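Local atomic coordinates of D-glyceraldehyde dehydrogenase (NADP(+)) (Thermoplasma acidophilum, PDB entry 5IZD), a protein that oxidises D-glyceraldehyde to (R)-glycerate with NADP(+) as the cofactor, a step of the non-phosphorylated Entner-Doudoroff pathway. Residues Trp54-Asn57 with Glu63-Lys66; Glu113-Leu118 with Ala162-Asn167. All blocks are in the same frame, centred on the assembly; numbering follows the deposited sequence.

Contact 1: residues Trp54-Asn57 with Glu63-Lys66; sequences WAWN and ERSK
Trp56 offers Arg64 one face of its indole and, from its backbone, a carbonyl oxygen. The ring takes the aliphatic part of the arginine: Arg64 CD lies over the Trp56 five-membered ring in a CH-pi contact, 3.5 Å from its centroid, and is nearest to Trp56 CE2 at 3.3 Å. Arg64 CG stands over the benzo ring, 3.6 Å from CH2 of Trp56. With chi1 of Trp56 at -171°, the indole swings away from its own backbone N and lies face-on against the arginine chain. That chain bends at chi3 (-61°), which turns the guanidinium back toward the carbonyls; its plane ends 57° from that of the indole. Arg64 NH1 donates to Trp56 O at 3.0 Å, the oxygen lying near the guanidinium plane. Asn57 contributes its backbone O, which receives a weak, strongly bent hydrogen bond of 2.9 Å from Arg64 NH1. The NE of Arg64 has Leu164 O as its partner, while the indole packs on Leu163, Pro194 and Val197. The CA atoms of Trp56 and Arg64 are 7.9 Å apart, nearer than a straight alpha helix would put them, so the path of the helical region 39-77 is not straight here. Within the aldehyde dehydrogenase fold, the contact joins two parts of that region through a CH-pi contact of an arginine methylene with an indole face, beside a hydrogen bond and a weaker one to successive carbonyls.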
loop_
_atom_site.group_PDB
_atom_site.type_symbol
_atom_site.label_atom_id
_atom_site.label_comp_id
_atom_site.label_asym_id
_atom_site.label_seq_id
_atom_site.Cartn_x
_atom_site.Cartn_y
_atom_site.Cartn_z
ATOM N N TRP A 54 15.665 4.159 -23.377
ATOM C CA TRP A 54 16.464 3.277 -22.494
ATOM C C TRP A 54 17.418 3.977 -21.527
ATOM O O TRP A 54 17.457 3.657 -20.331
ATOM C CB TRP A 54 17.158 2.135 -23.266
ATOM C CG TRP A 54 16.198 1.059 -23.502
ATOM C CD1 TRP A 54 15.619 0.706 -24.689
ATOM C CD2 TRP A 54 15.595 0.232 -22.482
ATOM N NE1 TRP A 54 14.715 -0.327 -24.474
ATOM C CE2 TRP A 54 14.677 -0.632 -23.134
ATOM C CE3 TRP A 54 15.735 0.157 -21.089
ATOM C CZ2 TRP A 54 13.914 -1.581 -22.445
ATOM C CZ3 TRP A 54 14.968 -0.791 -20.388
ATOM C CH2 TRP A 54 14.067 -1.646 -21.075
ATOM N N ALA A 55 18.109 4.945 -22.026
ATOM C CA ALA A 55 19.008 5.800 -21.239
ATOM C C ALA A 55 18.288 6.714 -20.235
ATOM O O ALA A 55 18.863 7.031 -19.183
ATOM C CB ALA A 55 19.839 6.679 -22.192
ATOM N N TRP A 56 17.049 7.137 -20.539
ATOM C CA TRP A 56 16.228 7.861 -19.544
ATOM C C TRP A 56 15.711 6.873 -18.457
ATOM O O TRP A 56 15.854 7.122 -17.253
ATOM C CB TRP A 56 15.087 8.602 -20.241
ATOM C CG TRP A 56 14.265 9.555 -19.423
ATOM C CD1 TRP A 56 12.909 9.480 -19.222
ATOM C CD2 TRP A 56 14.703 10.703 -18.698
ATOM N NE1 TRP A 56 12.475 10.517 -18.457
ATOM C CE2 TRP A 56 13.551 11.290 -18.115
ATOM C CE3 TRP A 56 15.943 11.313 -18.500
ATOM C CZ2 TRP A 56 13.597 12.440 -17.332
ATOM C CZ3 TRP A 56 15.989 12.486 -17.730
ATOM C CH2 TRP A 56 14.800 13.026 -17.136
ATOM N N ASN A 57 15.152 5.752 -18.873
ATOM C CA ASN A 57 14.798 4.700 -17.894
ATOM C C ASN A 57 16.008 4.406 -16.945
ATOM O O ASN A 57 15.897 4.431 -15.693
ATOM C CB ASN A 57 14.363 3.422 -18.610
ATOM C CG ASN A 57 13.984 2.297 -17.628
ATOM O OD1 ASN A 57 12.957 2.324 -17.035
ATOM N ND2 ASN A 57 14.857 1.360 -17.442
ATOM N N GLU A 63 18.033 10.600 -10.090
ATOM C CA GLU A 63 18.670 11.484 -11.049
ATOM C C GLU A 63 17.636 12.207 -11.917
ATOM O O GLU A 63 17.834 13.368 -12.212
ATOM C CB GLU A 63 19.673 10.713 -11.891
ATOM C CG GLU A 63 20.947 10.318 -11.119
ATOM C CD GLU A 63 21.707 11.480 -10.446
ATOM O OE1 GLU A 63 22.159 11.322 -9.297
ATOM O OE2 GLU A 63 21.828 12.587 -10.996
ATOM N N ARG A 64 16.519 11.549 -12.257
ATOM C CA ARG A 64 15.509 12.218 -13.042
ATOM C C ARG A 64 14.882 13.314 -12.184
ATOM O O ARG A 64 14.658 14.413 -12.678
ATOM C CB ARG A 64 14.459 11.257 -13.643
ATOM C CG ARG A 64 14.964 10.312 -14.712
ATOM C CD ARG A 64 13.846 9.522 -15.360
ATOM N NE ARG A 64 13.089 8.669 -14.426
ATOM C CZ ARG A 64 13.310 7.373 -14.145
ATOM N NH1 ARG A 64 14.279 6.702 -14.756
ATOM N NH2 ARG A 64 12.509 6.736 -13.270
ATOM N N SER A 65 14.631 13.017 -10.899
ATOM C CA SER A 65 14.108 13.993 -9.978
ATOM C C SER A 65 15.003 15.195 -9.848
ATOM O O SER A 65 14.477 16.248 -9.685
ATOM C CB SER A 65 13.773 13.434 -8.578
ATOM O OG SER A 65 14.927 13.216 -7.793
ATOM N N LYS A 66 16.319 15.050 -9.892
ATOM C CA LYS A 66 17.219 16.229 -9.734
ATOM C C LYS A 66 17.047 17.258 -10.866
ATOM O O LYS A 66 17.049 18.498 -10.612
ATOM C CB LYS A 66 18.679 15.814 -9.663
ATOM C CG LYS A 66 19.006 15.036 -8.383
ATOM C CD LYS A 66 20.484 14.659 -8.277
ATOM C CE LYS A 66 20.699 13.921 -6.963
ATOM N NZ LYS A 66 22.033 13.281 -7.003
#

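Contact 2: residues Glu113-Leu118 with Ala162-Asn167; sequences EWARKL and ALLTGN
The backbones come closest at Ala115 and Leu164, whose CA atoms are 7.0 Å apart where the loop after helix 94-112 passes the end of helix 153-164. Leu164 carries the contact with both of its methyl groups. Its CG stands opposite the backbone N (chi1 -180°), which projects the fork at the loop: Leu164 CD1 meets CB of Trp114 at 4.2 Å and also the peptide running on to Ala115, while Leu164 CD2 reaches CB of Ala115 at 4.2 Å. Leu118 CD1 touches Thr165 CG2 at 4.1 Å, and its other methyl, CD2, lies over the rim of one face of the Trp114 indole. Leu118 is therefore wedged between the threonine and the tryptophan ring. The helix terminates in a Schellman motif, with Gly166 at a phi of 97°, and leads directly into strand 168-172; with strand 130-145, parallel to that strand, it forms a beta-alpha-beta crossover of the cofactor-binding domain. Ala162 O is gripped twice by Asn167, from its backbone N at 3.0 Å and from ND2 at 3.2 Å; the amide donor approaches in the carbonyl plane on a lone pair. Thr165 OG1 is hydrogen-bonded to Pro161 O. On the loop side, the side chain of Lys117 folds back, so that NZ donates to Glu113 O at 2.8 Å and to Ala115 O at 3.0 Å, pinning the turn. The same ammonium forms a salt bridge with Glu113 of the third subunit, and Arg116 pairs with Asp106 of that subunit in another.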
loop_
_atom_site.group_PDB
_atom_site.type_symbol
_atom_site.label_atom_id
_atom_site.label_comp_id
_atom_site.label_asym_id
_atom_site.label_seq_id
_atom_site.Cartn_x
_atom_site.Cartn_y
_atom_site.Cartn_z
ATOM N N GLU A 113 8.897 14.541 -5.777
ATOM C CA GLU A 113 9.073 13.871 -4.442
ATOM C C GLU A 113 8.753 12.376 -4.377
ATOM O O GLU A 113 9.106 11.700 -3.394
ATOM C CB GLU A 113 8.297 14.601 -3.341
ATOM C CG GLU A 113 8.798 16.045 -3.023
ATOM C CD GLU A 113 7.824 16.844 -2.166
ATOM O OE1 GLU A 113 6.634 16.481 -2.190
ATOM O OE2 GLU A 113 8.196 17.807 -1.444
ATOM N N TRP A 114 8.172 11.848 -5.430
ATOM C CA TRP A 114 7.879 10.438 -5.531
ATOM C C TRP A 114 9.097 9.595 -5.911
ATOM O O TRP A 114 8.998 8.409 -6.017
ATOM C CB TRP A 114 6.726 10.172 -6.461
ATOM C CG TRP A 114 5.435 10.350 -5.831
ATOM C CD1 TRP A 114 4.567 11.310 -6.076
ATOM C CD2 TRP A 114 4.827 9.497 -4.860
ATOM N NE1 TRP A 114 3.460 11.157 -5.332
ATOM C CE2 TRP A 114 3.596 10.042 -4.560
ATOM C CE3 TRP A 114 5.220 8.335 -4.209
ATOM C CZ2 TRP A 114 2.737 9.466 -3.648
ATOM C CZ3 TRP A 114 4.375 7.782 -3.297
ATOM C CH2 TRP A 114 3.157 8.339 -3.021
ATOM N N ALA A 115 10.240 10.228 -6.105
ATOM C CA ALA A 115 11.457 9.519 -6.435
ATOM C C ALA A 115 11.775 8.372 -5.423
ATOM O O ALA A 115 11.685 8.539 -4.220
ATOM C CB ALA A 115 12.629 10.486 -6.553
ATOM N N ARG A 116 12.123 7.219 -5.970
ATOM C CA ARG A 116 12.444 5.997 -5.223
ATOM C C ARG A 116 11.435 5.602 -4.128
ATOM O O ARG A 116 11.786 5.070 -3.116
ATOM C CB ARG A 116 13.893 5.994 -4.730
ATOM C CG ARG A 116 14.267 7.071 -3.755
ATOM C CD ARG A 116 15.752 7.084 -3.442
ATOM N NE ARG A 116 16.122 8.338 -2.836
ATOM C CZ ARG A 116 17.152 8.547 -2.041
ATOM N NH1 ARG A 116 17.981 7.576 -1.697
ATOM N NH2 ARG A 116 17.352 9.754 -1.596
ATOM N N LYS A 117 10.174 5.885 -4.387
ATOM C CA LYS A 117 9.090 5.587 -3.477
ATOM C C LYS A 117 7.923 4.828 -4.112
ATOM O O LYS A 117 7.024 4.463 -3.425
ATOM C CB LYS A 117 8.568 6.860 -2.843
ATOM C CG LYS A 117 9.493 7.511 -1.851
ATOM C CD LYS A 117 8.912 8.825 -1.393
ATOM C CE LYS A 117 9.934 9.805 -0.865
ATOM N NZ LYS A 117 10.914 10.190 -1.893
ATOM N N LEU A 118 7.930 4.611 -5.411
ATOM C CA LEU A 118 6.850 3.892 -6.086
ATOM C C LEU A 118 7.294 2.449 -6.271
ATOM O O LEU A 118 7.703 2.031 -7.319
ATOM C CB LEU A 118 6.496 4.547 -7.409
ATOM C CG LEU A 118 5.860 5.937 -7.266
ATOM C CD1 LEU A 118 5.800 6.632 -8.603
ATOM C CD2 LEU A 118 4.503 5.877 -6.620
ATOM N N ALA A 162 5.050 11.909 -15.699
ATOM C CA ALA A 162 5.515 11.102 -16.832
ATOM C C ALA A 162 7.030 10.967 -16.841
ATOM O O ALA A 162 7.587 9.832 -16.911
ATOM C CB ALA A 162 4.991 11.646 -18.168
ATOM N N LEU A 163 7.693 12.109 -16.681
ATOM C CA LEU A 163 9.146 12.136 -16.629
ATOM C C LEU A 163 9.735 11.491 -15.371
ATOM O O LEU A 163 10.722 10.790 -15.457
ATOM C CB LEU A 163 9.652 13.581 -16.786
ATOM C CG LEU A 163 9.372 14.187 -18.174
ATOM C CD1 LEU A 163 9.672 15.696 -18.173
ATOM C CD2 LEU A 163 10.149 13.560 -19.325
ATOM N N LEU A 164 9.147 11.716 -14.201
ATOM C CA LEU A 164 9.701 11.186 -12.975
ATOM C C LEU A 164 9.744 9.669 -13.070
ATOM O O LEU A 164 10.768 9.060 -12.726
ATOM C CB LEU A 164 8.904 11.680 -11.763
ATOM C CG LEU A 164 9.337 11.236 -10.366
ATOM C CD1 LEU A 164 8.987 9.779 -9.976
ATOM C CD2 LEU A 164 10.800 11.504 -10.198
ATOM N N THR A 165 8.651 9.087 -13.594
ATOM C CA THR A 165 8.529 7.662 -13.744
ATOM C C THR A 165 9.368 7.034 -14.854
ATOM O O THR A 165 9.354 5.836 -14.994
ATOM C CB THR A 165 7.041 7.250 -13.888
ATOM O OG1 THR A 165 6.420 7.945 -14.951
ATOM C CG2 THR A 165 6.304 7.530 -12.601
ATOM N N GLY A 166 10.080 7.834 -15.653
ATOM C CA GLY A 166 11.021 7.297 -16.638
ATOM C C GLY A 166 10.467 7.166 -18.059
ATOM O O GLY A 166 11.084 6.497 -18.854
ATOM N N ASN A 167 9.314 7.784 -18.367
ATOM C CA ASN A 167 8.776 7.790 -19.696
ATOM C C ASN A 167 9.390 8.947 -20.448
ATOM O O ASN A 167 9.765 9.939 -19.830
ATOM C CB ASN A 167 7.272 7.967 -19.721
ATOM C CG ASN A 167 6.531 6.856 -18.981
ATOM O OD1 ASN A 167 6.242 5.783 -19.549
ATOM N ND2 ASN A 167 6.184 7.119 -17.701
#

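From the N terminus, contact 1 closes first, joining 54-57 to 63-66 across five helical residues within the range 39-77. The chain then runs through helices 79-90 and 94-112 before contact 2 opens at 113-118; that contact closes a much longer excursion, through strands 120-124 and 130-145 and helix 153-164, at 162-167. The two are in series, neither nested nor crossed, and their centres lie about 9 Å apart. They touch directly: Arg64 NE hydrogen-bonds to Leu164 O at 2.9 Å, and Trp56 NE1 packs near Asn167 O. Segment 162-167 thus joins the early helical region, the loop after helix 94-112 and the parallel strands of the cofactor-binding domain.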